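Local coordinates for protein endoglucanase (Bacillus akibai, PDB 1UWW) that binds non-crystalline cellulose through this family 28 carbohydrate-binding module, part of an alkaline endoglucanase that hydrolyses internal beta-1,4-glucosidic linkages, at residues P64-N67 with W68-A71; I128-D131 with E132-E135; T155-Q158 with D159-L163. One frame throughout, in Å; residues are numbered along the deposited sequence.

Contact 1: P64-N67 with W68-A71; sequences PSDN and WATA
A chi1 of 176° sets CG of Asp-66 opposite its own N and carries OD1 forward to the backbone N of Trp-68. Thr-70 has CG2 anti to its carbonyl carbon, and this methyl meets the ring of Pro-64. OD1 of Asp-66 accepts from the N of Trp-68 at 3.1 Å. The donor lies well above the carboxylate plane. The same OD1 forms a salt bridge with Lys-124 of the second subunit, so one oxygen serves both the turn and the neighbouring chain. Two type I beta turns follow each other here, Asp-66 to Ala-69 and Trp-68 to Ala-71, in the loop between strands 50-58 and 73-77 of the beta-sandwich. The first is closed by Ala-69 N to Asp-66 O at 3.1 Å. The second is closed by Ala-71 N to Trp-68 O at 3.2 Å. Water 1 links Asp-66 O to Thr-70 N, and water 2 links Asn-67 O to Thr-70 OG1. The indole of Trp-68 is buried against Ile-169 and Ala-171 of strand 165-173, with Asn-67 O near its five-membered edge. CD of Pro-64 lies 3.7 Å from CG2 of Thr-70, and CB of Pro-64 is 4.2 Å from CB of Ala-69.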
loop_
_atom_site.group_PDB
_atom_site.type_symbol
_atom_site.label_atom_id
_atom_site.label_comp_id
_atom_site.label_asym_id
_atom_site.label_seq_id
_atom_site.Cartn_x
_atom_site.Cartn_y
_atom_site.Cartn_z
ATOM N N PRO A 64 5.879 4.746 15.779
ATOM C CA PRO A 64 6.125 6.072 15.179
ATOM C C PRO A 64 5.062 6.492 14.159
ATOM O O PRO A 64 4.486 5.640 13.474
ATOM C CB PRO A 64 7.483 5.900 14.495
ATOM C CG PRO A 64 8.153 4.797 15.258
ATOM C CD PRO A 64 7.040 3.852 15.617
ATOM N N SER A 65 4.798 7.790 14.041
ATOM C CA SER A 65 3.795 8.251 13.081
ATOM C C SER A 65 4.271 8.046 11.644
ATOM O O SER A 65 3.447 7.808 10.759
ATOM C CB SER A 65 3.414 9.709 13.315
ATOM O OG SER A 65 4.518 10.548 13.107
ATOM N N ASP A 66 5.589 8.096 11.431
ATOM C CA ASP A 66 6.180 7.645 10.161
ATOM C C ASP A 66 6.043 6.121 10.117
ATOM O O ASP A 66 6.795 5.414 10.776
ATOM C CB ASP A 66 7.648 8.073 10.050
ATOM C CG ASP A 66 8.341 7.543 8.782
ATOM O OD1 ASP A 66 7.685 6.857 7.968
ATOM O OD2 ASP A 66 9.550 7.763 8.531
ATOM N N ASN A 67 5.084 5.637 9.334
ATOM C CA ASN A 67 4.770 4.212 9.260
ATOM C C ASN A 67 5.857 3.306 8.667
ATOM O O ASN A 67 5.705 2.087 8.697
ATOM C CB ASN A 67 3.458 4.003 8.488
ATOM C CG ASN A 67 2.241 4.369 9.311
ATOM O OD1 ASN A 67 2.053 3.866 10.422
ATOM N ND2 ASN A 67 1.391 5.243 8.764
ATOM N N TRP A 68 6.910 3.887 8.092
ATOM C CA TRP A 68 8.053 3.142 7.572
ATOM C C TRP A 68 9.315 3.254 8.433
ATOM O O TRP A 68 10.309 2.594 8.166
ATOM C CB TRP A 68 8.381 3.580 6.140
ATOM C CG TRP A 68 7.463 3.048 5.077
ATOM C CD1 TRP A 68 6.344 2.271 5.232
ATOM C CD2 TRP A 68 7.607 3.250 3.686
ATOM N NE1 TRP A 68 5.790 1.994 4.005
ATOM C CE2 TRP A 68 6.546 2.589 3.042
ATOM C CE3 TRP A 68 8.525 3.946 2.911
ATOM C CZ2 TRP A 68 6.392 2.586 1.661
ATOM C CZ3 TRP A 68 8.361 3.955 1.524
ATOM C CH2 TRP A 68 7.314 3.258 0.925
ATOM N N ALA A 69 9.284 4.034 9.513
ATOM C CA ALA A 69 10.479 4.139 10.354
ATOM C C ALA A 69 10.984 2.803 10.921
ATOM O O ALA A 69 12.181 2.628 11.007
ATOM C CB ALA A 69 10.260 5.126 11.476
ATOM N N THR A 70 10.081 1.913 11.327
ATOM C CA THR A 70 10.458 0.637 11.934
ATOM C C THR A 70 10.557 -0.521 10.935
ATOM O O THR A 70 10.800 -1.657 11.341
ATOM C CB THR A 70 9.436 0.227 12.984
ATOM O OG1 THR A 70 8.173 0.035 12.365
ATOM C CG2 THR A 70 9.217 1.329 14.042
ATOM N N ALA A 71 10.353 -0.240 9.644
ATOM C CA ALA A 71 10.252 -1.301 8.635
ATOM C C ALA A 71 11.603 -1.804 8.222
ATOM O O ALA A 71 12.436 -1.002 7.787
ATOM C CB ALA A 71 9.550 -0.773 7.419
HETATM O O HOH W 1 7.232 2.814 11.617
HETATM O O HOH W 2 6.994 -0.184 9.781
#

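Contact 2: I128-D131 with E132-E135; sequences INFD and ELEE
Glu-132 N bonds back to Asn-129 O at 3.0 Å where the chain leaves strand 120-129 and curls into a turn. The donor stands above the carbonyl plane. An Asx turn overlaps this bond. OD1 of Asn-129 accepts from the N of Asp-131 at 3.0 Å, two residues on. The chi1 of -168° swings the Asn-129 amide forward along the chain, to where that N-H points. The donor is tilted 27° from the amide carbonyl plane. One asparagine therefore holds the turn with both its backbone and its side-chain oxygen. Residues 133 to 135 continue with helical backbone angles, and Glu-135 N bonds to Glu-132 O.

The side chains of Asn-129 and Glu-132 meet at an angle. CG of Glu-132 rests 3.7 Å from CG of the amide, and the carboxylate plane is turned 81° from the amide plane. Both polar ends look to the second subunit. Glu-132 OE2 accepts from the N of Gly-103 of that subunit, and Asn-129 ND2 bonds to OD1 of Asn-129 of that subunit. Asp-131 OD2 of the neighbouring subunit also comes close to Glu-132 OE2, a pairing of like charges that might raise the proton affinity of either group.

Phe-130 and Leu-133 are apolar and buried. Leu-133 reaches the edge of the Phe-130 ring near its plane, with CD2 4.4 Å from CD1. Tyr-143 and Tyr-145 of strand 142-150 pack on Leu-133, and Leu-95 packs on Phe-130, joining the turn to the second sheet of the sandwich. The N of Leu-133 is buried without a partner. CG of Leu-133 lies 3.5 Å from the backbone O of Phe-130.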
loop_
_atom_site.group_PDB
_atom_site.type_symbol
_atom_site.label_atom_id
_atom_site.label_comp_id
_atom_site.label_asym_id
_atom_site.label_seq_id
_atom_site.Cartn_x
_atom_site.Cartn_y
_atom_site.Cartn_z
ATOM N N ILE A 128 -0.083 -8.911 4.450
ATOM C CA ILE A 128 -0.226 -10.128 5.227
ATOM C C ILE A 128 -0.967 -9.793 6.505
ATOM O O ILE A 128 -0.544 -8.919 7.254
ATOM C CB ILE A 128 1.164 -10.673 5.579
ATOM C CG1 ILE A 128 1.840 -11.139 4.287
ATOM C CG2 ILE A 128 1.060 -11.819 6.579
ATOM C CD1 ILE A 128 3.203 -11.612 4.445
ATOM N N ASN A 129 -2.057 -10.490 6.756
ATOM C CA ASN A 129 -2.932 -10.211 7.891
ATOM C C ASN A 129 -2.663 -11.241 8.992
ATOM O O ASN A 129 -2.943 -12.435 8.829
ATOM C CB ASN A 129 -4.385 -10.255 7.418
ATOM C CG ASN A 129 -5.345 -9.709 8.431
ATOM O OD1 ASN A 129 -5.100 -9.793 9.639
ATOM N ND2 ASN A 129 -6.440 -9.139 7.957
ATOM N N PHE A 130 -2.107 -10.797 10.117
ATOM C CA PHE A 130 -1.749 -11.739 11.202
ATOM C C PHE A 130 -2.965 -12.332 11.883
ATOM O O PHE A 130 -2.859 -13.352 12.582
ATOM C CB PHE A 130 -0.801 -11.090 12.206
ATOM C CG PHE A 130 0.537 -10.696 11.603
ATOM C CD1 PHE A 130 1.353 -11.666 11.024
ATOM C CD2 PHE A 130 0.963 -9.409 11.582
ATOM C CE1 PHE A 130 2.577 -11.320 10.457
ATOM C CE2 PHE A 130 2.192 -9.068 11.031
ATOM C CZ PHE A 130 2.991 -10.043 10.467
ATOM N N ASP A 131 -4.136 -11.751 11.660
ATOM C CA ASP A 131 -5.347 -12.337 12.206
ATOM C C ASP A 131 -5.835 -13.496 11.381
ATOM O O ASP A 131 -6.775 -14.197 11.787
ATOM C CB ASP A 131 -6.456 -11.293 12.294
ATOM C CG ASP A 131 -6.119 -10.194 13.244
ATOM O OD1 ASP A 131 -5.589 -10.491 14.353
ATOM O OD2 ASP A 131 -6.296 -8.997 12.953
ATOM N N GLU A 132 -5.223 -13.704 10.217
ATOM C CA GLU A 132 -5.621 -14.759 9.307
ATOM C C GLU A 132 -4.564 -15.886 9.216
ATOM O O GLU A 132 -4.568 -16.643 8.244
ATOM C CB GLU A 132 -5.888 -14.178 7.905
ATOM C CG GLU A 132 -6.868 -13.006 7.858
ATOM C CD GLU A 132 -8.295 -13.429 7.796
ATOM O OE1 GLU A 132 -8.580 -14.647 7.619
ATOM O OE2 GLU A 132 -9.144 -12.529 7.934
ATOM N N LEU A 133 -3.661 -16.009 10.189
ATOM C CA LEU A 133 -2.637 -17.080 10.143
ATOM C C LEU A 133 -3.179 -18.516 10.091
ATOM O O LEU A 133 -2.567 -19.415 9.490
ATOM C CB LEU A 133 -1.668 -16.938 11.317
ATOM C CG LEU A 133 -0.734 -15.739 11.280
ATOM C CD1 LEU A 133 0.068 -15.659 12.558
ATOM C CD2 LEU A 133 0.185 -15.807 10.081
ATOM N N GLU A 134 -4.325 -18.734 10.702
ATOM C CA GLU A 134 -4.928 -20.064 10.757
ATOM C C GLU A 134 -5.374 -20.523 9.356
ATOM O O GLU A 134 -5.476 -21.729 9.109
ATOM C CB GLU A 134 -6.090 -20.046 11.764
ATOM C CG GLU A 134 -7.158 -18.997 11.469
ATOM C CD GLU A 134 -6.933 -17.627 12.122
ATOM O OE1 GLU A 134 -5.790 -17.282 12.544
ATOM O OE2 GLU A 134 -7.927 -16.874 12.206
ATOM N N GLU A 135 -5.589 -19.570 8.444
ATOM C CA GLU A 135 -5.975 -19.831 7.042
ATOM C C GLU A 135 -4.795 -19.870 6.056
ATOM O O GLU A 135 -4.981 -20.213 4.888
ATOM C CB GLU A 135 -6.974 -18.764 6.545
ATOM C CG GLU A 135 -8.422 -18.954 6.995
ATOM C CD GLU A 135 -8.664 -18.638 8.459
ATOM O OE1 GLU A 135 -8.207 -17.566 8.939
ATOM O OE2 GLU A 135 -9.315 -19.468 9.138
#

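Contact 3: T155-Q158 with D159-L163; sequences TNIQ and DDTLL
Gln-158 and Thr-161 hold each other by two direct hydrogen bonds. Gln-158 N donates a hydrogen bond to Thr-161 OG1 at 2.8 Å, with an N-H...O angle of 162°. Thr-161 N returns a bond to Gln-158 O at 3.2 Å, from above the carbonyl plane. The chi1 of -61° sets OG1 opposite the carbonyl carbon of Thr-161, on the side where Gln-158 N approaches.

Two waters add to this. Water 4 donates to Gln-158 OE1 at 2.6 Å and to Asp-160 OD1 at 2.7 Å, and it accepts from Thr-161 OG1. The side chains of Gln-158 and Asp-160 run alongside, pointing the same way, with their end planes 56° apart. Water 3 donates to the backbone O atoms of Gln-158 and Thr-161.

The apolar contact is on buried residues. CG2 of Ile-157 touches CD2 of Leu-163 at 3.8 Å, and their side chains cross at about a right angle.

Charge enters through Asp-159. Its OD1 forms salt bridges with Arg-152, at the start of the same loop, and with Arg-83 of another loop. At the centre is a type I beta turn, Gln-158 to Thr-161, in the loop joining strands 142-150 and 165-173 of the two sandwich sheets.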
loop_
_atom_site.group_PDB
_atom_site.type_symbol
_atom_site.label_atom_id
_atom_site.label_comp_id
_atom_site.label_asym_id
_atom_site.label_seq_id
_atom_site.Cartn_x
_atom_site.Cartn_y
_atom_site.Cartn_z
ATOM N N THR A 155 3.517 2.988 -14.635
ATOM C CA THR A 155 3.506 3.726 -15.896
ATOM C C THR A 155 4.680 4.646 -16.077
ATOM O O THR A 155 4.952 5.028 -17.214
ATOM C CB THR A 155 2.236 4.550 -16.067
ATOM O OG1 THR A 155 2.139 5.523 -15.016
ATOM C CG2 THR A 155 0.997 3.663 -15.964
ATOM N N ASN A 156 5.395 4.990 -15.008
ATOM C CA ASN A 156 6.533 5.908 -15.125
ATOM C C ASN A 156 7.858 5.206 -15.345
ATOM O O ASN A 156 8.929 5.784 -15.135
ATOM C CB ASN A 156 6.629 6.814 -13.907
ATOM C CG ASN A 156 5.905 8.120 -14.104
ATOM O OD1 ASN A 156 5.959 8.731 -15.185
ATOM N ND2 ASN A 156 5.243 8.567 -13.064
ATOM N N ILE A 157 7.794 3.944 -15.751
ATOM C CA ILE A 157 8.958 3.288 -16.325
ATOM C C ILE A 157 8.539 2.682 -17.647
ATOM O O ILE A 157 7.368 2.538 -17.937
ATOM C CB ILE A 157 9.586 2.194 -15.402
ATOM C CG1 ILE A 157 8.633 1.012 -15.221
ATOM C CG2 ILE A 157 10.050 2.789 -14.050
ATOM C CD1 ILE A 157 9.151 -0.080 -14.329
ATOM N N GLN A 158 9.543 2.343 -18.439
ATOM C CA GLN A 158 9.367 1.587 -19.668
ATOM C C GLN A 158 10.089 0.264 -19.529
ATOM O O GLN A 158 10.797 0.025 -18.548
ATOM C CB GLN A 158 9.963 2.390 -20.799
ATOM C CG GLN A 158 9.213 3.690 -20.986
ATOM C CD GLN A 158 9.868 4.625 -21.922
ATOM O OE1 GLN A 158 11.102 4.741 -21.963
ATOM N NE2 GLN A 158 9.041 5.341 -22.664
ATOM N N ASP A 159 9.922 -0.620 -20.499
ATOM C CA ASP A 159 10.492 -1.953 -20.379
ATOM C C ASP A 159 12.008 -1.960 -20.369
ATOM O O ASP A 159 12.617 -2.880 -19.821
ATOM C CB ASP A 159 9.967 -2.855 -21.499
ATOM C CG ASP A 159 8.502 -3.224 -21.328
ATOM O OD1 ASP A 159 7.877 -2.846 -20.296
ATOM O OD2 ASP A 159 7.884 -3.935 -22.165
ATOM N N ASP A 160 12.637 -0.942 -20.932
ATOM C CA ASP A 160 14.093 -0.822 -20.952
ATOM C C ASP A 160 14.670 0.204 -19.957
ATOM O O ASP A 160 15.865 0.457 -19.940
ATOM C CB ASP A 160 14.609 -0.535 -22.376
ATOM C CG ASP A 160 14.297 0.868 -22.867
ATOM O OD1 ASP A 160 13.559 1.651 -22.228
ATOM O OD2 ASP A 160 14.778 1.258 -23.960
ATOM N N THR A 161 13.830 0.791 -19.118
ATOM C CA THR A 161 14.318 1.765 -18.128
ATOM C C THR A 161 15.266 1.116 -17.115
ATOM O O THR A 161 14.907 0.108 -16.490
ATOM C CB THR A 161 13.152 2.348 -17.360
ATOM O OG1 THR A 161 12.270 3.016 -18.265
ATOM C CG2 THR A 161 13.619 3.409 -16.344
ATOM N N LEU A 162 16.444 1.683 -16.914
ATOM C CA LEU A 162 17.384 1.202 -15.911
ATOM C C LEU A 162 16.842 1.584 -14.541
ATOM O O LEU A 162 16.650 2.749 -14.236
ATOM C CB LEU A 162 18.777 1.781 -16.119
ATOM C CG LEU A 162 19.451 1.272 -17.394
ATOM C CD1 LEU A 162 20.699 2.130 -17.664
ATOM C CD2 LEU A 162 19.807 -0.179 -17.326
ATOM N N LEU A 163 16.604 0.580 -13.706
ATOM C CA LEU A 163 15.966 0.776 -12.416
ATOM C C LEU A 163 16.967 1.006 -11.280
ATOM O O LEU A 163 16.571 1.505 -10.217
ATOM C CB LEU A 163 15.054 -0.422 -12.122
ATOM C CG LEU A 163 13.939 -0.640 -13.156
ATOM C CD1 LEU A 163 13.216 -1.969 -12.899
ATOM C CD2 LEU A 163 12.975 0.525 -13.144
HETATM O O HOH W 3 12.425 -1.220 -16.529
HETATM O O HOH W 4 13.402 3.963 -20.917
#

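All three contacts are local turns of the beta-sandwich, and none touches another. Contacts 1 and 3 lie wholly in loops; contact 2 begins on the end of strand 120-129. Contact 1 lies at the surface; contacts 2 and 3 are partly buried. Contacts 2 and 3 are on opposite sides of the chain's centre, with centres about 34 Å apart. Contacts 1 and 3 lead into strands 73-77 and 165-173 of the five-stranded sheet, whereas contact 2 ends its outer strand. Each touches the second subunit: Asp-66 of contact 1 through Lys-124 of that subunit, contacts 2 and 3 by hydrogen bonds. Waters bridge contacts 1 and 3, while an asparagine side chain and an aromatic-leucine pair mark contact 2.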